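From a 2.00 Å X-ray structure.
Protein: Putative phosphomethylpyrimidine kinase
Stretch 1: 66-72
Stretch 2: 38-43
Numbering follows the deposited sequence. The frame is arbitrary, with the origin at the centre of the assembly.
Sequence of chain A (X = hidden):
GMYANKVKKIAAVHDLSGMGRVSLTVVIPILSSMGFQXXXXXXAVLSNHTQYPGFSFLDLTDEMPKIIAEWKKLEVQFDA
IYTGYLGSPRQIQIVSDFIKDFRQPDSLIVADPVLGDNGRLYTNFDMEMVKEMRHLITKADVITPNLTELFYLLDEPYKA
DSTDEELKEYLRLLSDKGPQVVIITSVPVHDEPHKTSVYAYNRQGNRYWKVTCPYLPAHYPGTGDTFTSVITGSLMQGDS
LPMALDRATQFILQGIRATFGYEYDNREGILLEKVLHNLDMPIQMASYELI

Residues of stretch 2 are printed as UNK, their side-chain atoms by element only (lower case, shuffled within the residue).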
ATOM      1  N   LYS A  66     -20.800  22.913  29.639  1.00 16.10           N
ATOM      2  CA  LYS A  66     -19.951  24.075  29.335  1.00 16.05           C
ATOM      3  C   LYS A  66     -19.295  23.902  27.968  1.00 15.31           C
ATOM      4  O   LYS A  66     -19.247  24.868  27.166  1.00 16.02           O
ATOM      5  CB  LYS A  66     -18.899  24.251  30.434  1.00 16.61           C
ATOM      6  CG  LYS A  66     -19.518  24.573  31.815  1.00 18.25           C
ATOM      7  CD  LYS A  66     -18.396  24.748  32.855  1.00 19.03           C
ATOM      8  CE  LYS A  66     -18.928  25.098  34.193  1.00 22.58           C
ATOM      9  NZ  LYS A  66     -17.849  24.945  35.159  1.00 24.34           N
ATOM     10  N   ILE A  67     -18.869  22.673  27.668  1.00 15.11           N
ATOM     11  CA  ILE A  67     -18.309  22.348  26.366  1.00 15.15           C
ATOM     12  C   ILE A  67     -19.383  22.460  25.263  1.00 15.59           C
ATOM     13  O   ILE A  67     -19.178  23.126  24.249  1.00 15.29           O
ATOM     14  CB  ILE A  67     -17.662  20.948  26.355  1.00 15.47           C
ATOM     15  CG1 ILE A  67     -16.395  20.938  27.237  1.00 15.24           C
ATOM     16  CG2 ILE A  67     -17.327  20.536  24.937  1.00 12.02           C
ATOM     17  CD1 ILE A  67     -15.915  19.463  27.605  1.00 13.62           C
ATOM     18  N   ILE A  68     -20.531  21.822  25.465  1.00 16.23           N
ATOM     19  CA  ILE A  68     -21.652  21.921  24.504  1.00 15.95           C
ATOM     20  C   ILE A  68     -21.972  23.395  24.180  1.00 16.33           C
ATOM     21  O   ILE A  68     -22.151  23.770  22.996  1.00 17.33           O
ATOM     22  CB  ILE A  68     -22.853  21.164  25.051  1.00 17.26           C
ATOM     23  CG1 ILE A  68     -22.541  19.651  25.061  1.00 16.62           C
ATOM     24  CG2 ILE A  68     -24.161  21.469  24.248  1.00 14.85           C
ATOM     25  CD1 ILE A  68     -23.539  18.777  25.908  1.00 17.66           C
ATOM     26  N   ALA A  69     -21.957  24.257  25.191  1.00 15.78           N
ATOM     27  CA  ALA A  69     -22.320  25.637  25.003  1.00 16.09           C
ATOM     28  C   ALA A  69     -21.347  26.337  24.063  1.00 15.91           C
ATOM     29  O   ALA A  69     -21.788  27.123  23.202  1.00 15.26           O
ATOM     30  CB  ALA A  69     -22.423  26.392  26.338  1.00 15.92           C
ATOM     31  N   GLU A  70     -20.050  26.012  24.189  1.00 15.30           N
ATOM     32  CA  GLU A  70     -19.046  26.592  23.306  1.00 16.12           C
ATOM     33  C   GLU A  70     -19.226  26.046  21.904  1.00 16.51           C
ATOM     34  O   GLU A  70     -19.091  26.781  20.923  1.00 16.48           O
ATOM     35  CB  GLU A  70     -17.620  26.286  23.785  1.00 15.96           C
ATOM     36  CG  GLU A  70     -17.256  26.878  25.120  1.00 16.30           C
ATOM     37  CD  GLU A  70     -17.448  28.381  25.163  1.00 20.35           C
ATOM     38  OE1 GLU A  70     -17.021  29.060  24.232  1.00 19.15           O
ATOM     39  OE2 GLU A  70     -18.035  28.898  26.142  1.00 24.84           O
ATOM     40  N   TRP A  71     -19.537  24.757  21.804  1.00 16.15           N
ATOM     41  CA  TRP A  71     -19.716  24.153  20.494  1.00 16.88           C
ATOM     42  C   TRP A  71     -20.877  24.827  19.735  1.00 17.65           C
ATOM     43  O   TRP A  71     -20.813  25.061  18.519  1.00 18.47           O
ATOM     44  CB  TRP A  71     -19.919  22.680  20.651  1.00 15.82           C
ATOM     45  CG  TRP A  71     -18.639  21.922  20.937  1.00 15.95           C
ATOM     46  CD1 TRP A  71     -17.364  22.422  21.006  1.00 15.12           C
ATOM     47  CD2 TRP A  71     -18.519  20.506  21.122  1.00 14.57           C
ATOM     48  NE1 TRP A  71     -16.476  21.400  21.250  1.00 15.16           N
ATOM     49  CE2 TRP A  71     -17.160  20.219  21.329  1.00 15.10           C
ATOM     50  CE3 TRP A  71     -19.437  19.460  21.183  1.00 15.52           C
ATOM     51  CZ2 TRP A  71     -16.710  18.917  21.562  1.00 16.53           C
ATOM     52  CZ3 TRP A  71     -19.007  18.214  21.390  1.00 15.99           C
ATOM     53  CH2 TRP A  71     -17.656  17.922  21.588  1.00 14.74           C
ATOM     54  N   LYS A  72     -21.919  25.191  20.478  1.00 18.34           N
ATOM     55  CA  LYS A  72     -23.025  25.921  19.883  1.00 18.77           C
ATOM     56  C   LYS A  72     -22.569  27.282  19.421  1.00 19.29           C
ATOM     57  O   LYS A  72     -22.952  27.670  18.335  1.00 18.98           O
ATOM     58  CB  LYS A  72     -24.197  26.070  20.846  1.00 19.09           C
ATOM     59  CG  LYS A  72     -24.915  24.761  21.173  1.00 21.44           C
ATOM     60  CD  LYS A  72     -26.301  24.991  21.806  1.00 24.18           C
ATOM     61  CE  LYS A  72     -26.879  23.653  22.241  1.00 25.94           C
ATOM     62  NZ  LYS A  72     -28.130  23.818  22.939  1.00 26.62           N
ATOM     63  N   UNK A  38     -12.412  13.190  14.968  1.00 15.95           N
ATOM     64  CA  UNK A  38     -13.085  12.848  16.190  1.00 15.49           C
ATOM     65  C   UNK A  38     -12.929  14.035  17.140  1.00 15.12           C
ATOM     66  O   UNK A  38     -11.804  14.525  17.387  1.00 14.37           O
ATOM     67  c   UNK A  38     -12.554  10.434  15.872  1.00 15.43           C
ATOM     68  c   UNK A  38     -13.092  11.358  18.183  1.00 13.77           C
ATOM     69  c   UNK A  38     -12.473  11.635  16.829  1.00 15.87           C
ATOM     70  N   UNK A  39     -14.066  14.511  17.620  1.00 14.81           N
ATOM     71  CA  UNK A  39     -14.174  15.656  18.507  1.00 14.86           C
ATOM     72  C   UNK A  39     -14.681  15.147  19.841  1.00 15.68           C
ATOM     73  O   UNK A  39     -15.892  14.902  20.021  1.00 15.80           O
ATOM     74  c   UNK A  39     -15.119  16.677  17.938  1.00 15.53           C
ATOM     75  s   UNK A  39     -14.569  17.433  16.440  1.00 18.98           S
ATOM     76  N   UNK A  40     -13.773  15.006  20.810  1.00 14.68           N
ATOM     77  CA  UNK A  40     -14.160  14.420  22.097  1.00 15.47           C
ATOM     78  C   UNK A  40     -15.021  15.334  22.987  1.00 15.90           C
ATOM     79  O   UNK A  40     -14.697  16.539  23.144  1.00 14.92           O
ATOM     80  c   UNK A  40     -11.842  15.093  22.121  1.00 16.83           C
ATOM     81  c   UNK A  40     -12.334  15.290  20.716  1.00 15.13           C
ATOM     82  c   UNK A  40     -12.827  14.156  22.799  1.00 15.69           C
ATOM     83  N   UNK A  41     -16.100  14.748  23.508  1.00 15.40           N
ATOM     84  CA  UNK A  41     -16.892  15.274  24.622  1.00 15.33           C
ATOM     85  C   UNK A  41     -16.658  14.298  25.774  1.00 15.26           C
ATOM     86  O   UNK A  41     -17.375  13.335  25.913  1.00 15.04           O
ATOM     87  c   UNK A  41     -18.373  15.314  24.293  1.00 14.49           C
ATOM     88  c   UNK A  41     -20.744  15.921  24.878  1.00 13.86           C
ATOM     89  c   UNK A  41     -18.805  17.411  25.609  1.00 14.61           C
ATOM     90  c   UNK A  41     -19.276  15.981  25.344  1.00 14.84           C
ATOM     91  N   UNK A  42     -15.624  14.542  26.585  1.00 15.16           N
ATOM     92  CA  UNK A  42     -15.167  13.564  27.540  1.00 14.94           C
ATOM     93  C   UNK A  42     -16.097  13.446  28.752  1.00 15.38           C
ATOM     94  O   UNK A  42     -16.545  14.455  29.275  1.00 14.34           O
ATOM     95  c   UNK A  42     -13.889  15.591  27.747  1.00 15.48           C
ATOM     96  c   UNK A  42     -13.776  14.089  27.939  1.00 16.00           C
ATOM     97  c   UNK A  42     -14.758  15.744  26.550  1.00 15.80           C
ATOM     98  N   UNK A  43     -16.430  12.206  29.131  1.00 15.35           N
ATOM     99  CA  UNK A  43     -17.417  11.919  30.173  1.00 15.26           C
ATOM    100  C   UNK A  43     -16.785  11.795  31.554  1.00 15.36           C
ATOM    101  O   UNK A  43     -17.485  11.944  32.582  1.00 15.78           O
ATOM    102  c   UNK A  43     -18.174  10.650  29.834  1.00 16.32           C
ATOM    103  o   UNK A  43     -17.230   9.563  29.718  1.00 15.88           O
ATOM    104  c   UNK A  43     -18.988  10.826  28.446  1.00 13.82           C
TER

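Stretch 1 is a run of helix, held by backbone hydrogen bonds such as Trp71 N to Ile67 O (3.0 Å) and Lys72 N to Ile68 O (2.9 Å). Ile67, Ile68 and Trp71, spaced so that they share one side of the helix, meet the second stretch, which begins as a strand.

Position 38 carries three side-chain carbons, one bonded to the CA and bearing the other two. This fork directly at CB, with no oxygen or sulfur, is that of valine. Val38 is buried, but its side chain is out of reach of stretch 1 and takes no part in the contact.

At position 39 the side chain is one carbon followed by one sulfur, and a sulfur at the second place with nothing beyond it indicates cysteine. The CA-to-CB bond of Cys39 points toward the helix, yet the nearest contact is made by the backbone: Cys39 O lies 3.8 Å from Trp71 CH2, in an oblique position relative to the indole ring.

Position 40 has three carbons that run from the CA back to the backbone nitrogen and close a five-membered ring, so the residue is proline. The CA-to-CB bond of Pro40 points away from the helix, and its ring remains beyond contact distance. Its carbonyl does the touching instead: Pro40 O approaches Trp71 CZ2 to 3.5 Å, at the edge of the indole and near its plane. Trp71 NE1 is hydrogen-bonded elsewhere in the structure and makes no contact here.

Position 41 holds four carbons, with the fork at the second; one tip comes within 3.5 Å of Ile67 CG2 and the other within 4.1 Å of Ile68 CD1. An unbranched CB followed by a fork into two methyls is leucine. The CA-to-CB bond of Leu41 points sideways, but with chi1 t and chi2 p the end of the side chain comes nearer the helix. The closest pairs are Leu41 CD1 with Ile67 CG2 and Leu41 CD2 with Ile68 CD1, while Leu41 CB packs 3.8 Å from Trp71 CH2.

At position 42 three carbons again close a ring onto the backbone nitrogen, and the ring carbon bonded to that nitrogen lies 4.0 Å from Ile67 CD1. This is a second proline, and the carbon in contact is CD of Pro42.

Position 43 bears one carbon carrying one oxygen and one carbon, the branched hydroxyl side chain of threonine. Thr43 lies out of reach of stretch 1, and its OG1 is hydrogen-bonded elsewhere in the structure.

The contact is therefore compact and mainly apolar, burying 263 Å² summed over both sides, without a hydrogen bond between the stretches. Leu41 is its centre: it touches all three contacting helix residues and has the largest covered area, 78 Å². Beside it, Trp71 reaches the carbonyls of Cys39 and Pro40, while Ile67 spans Leu41 and Pro42. Apolar packing, with two backbone carbonyls against the indole, joins the two stretches.

Stretch 2 (38-43) VCPLPT
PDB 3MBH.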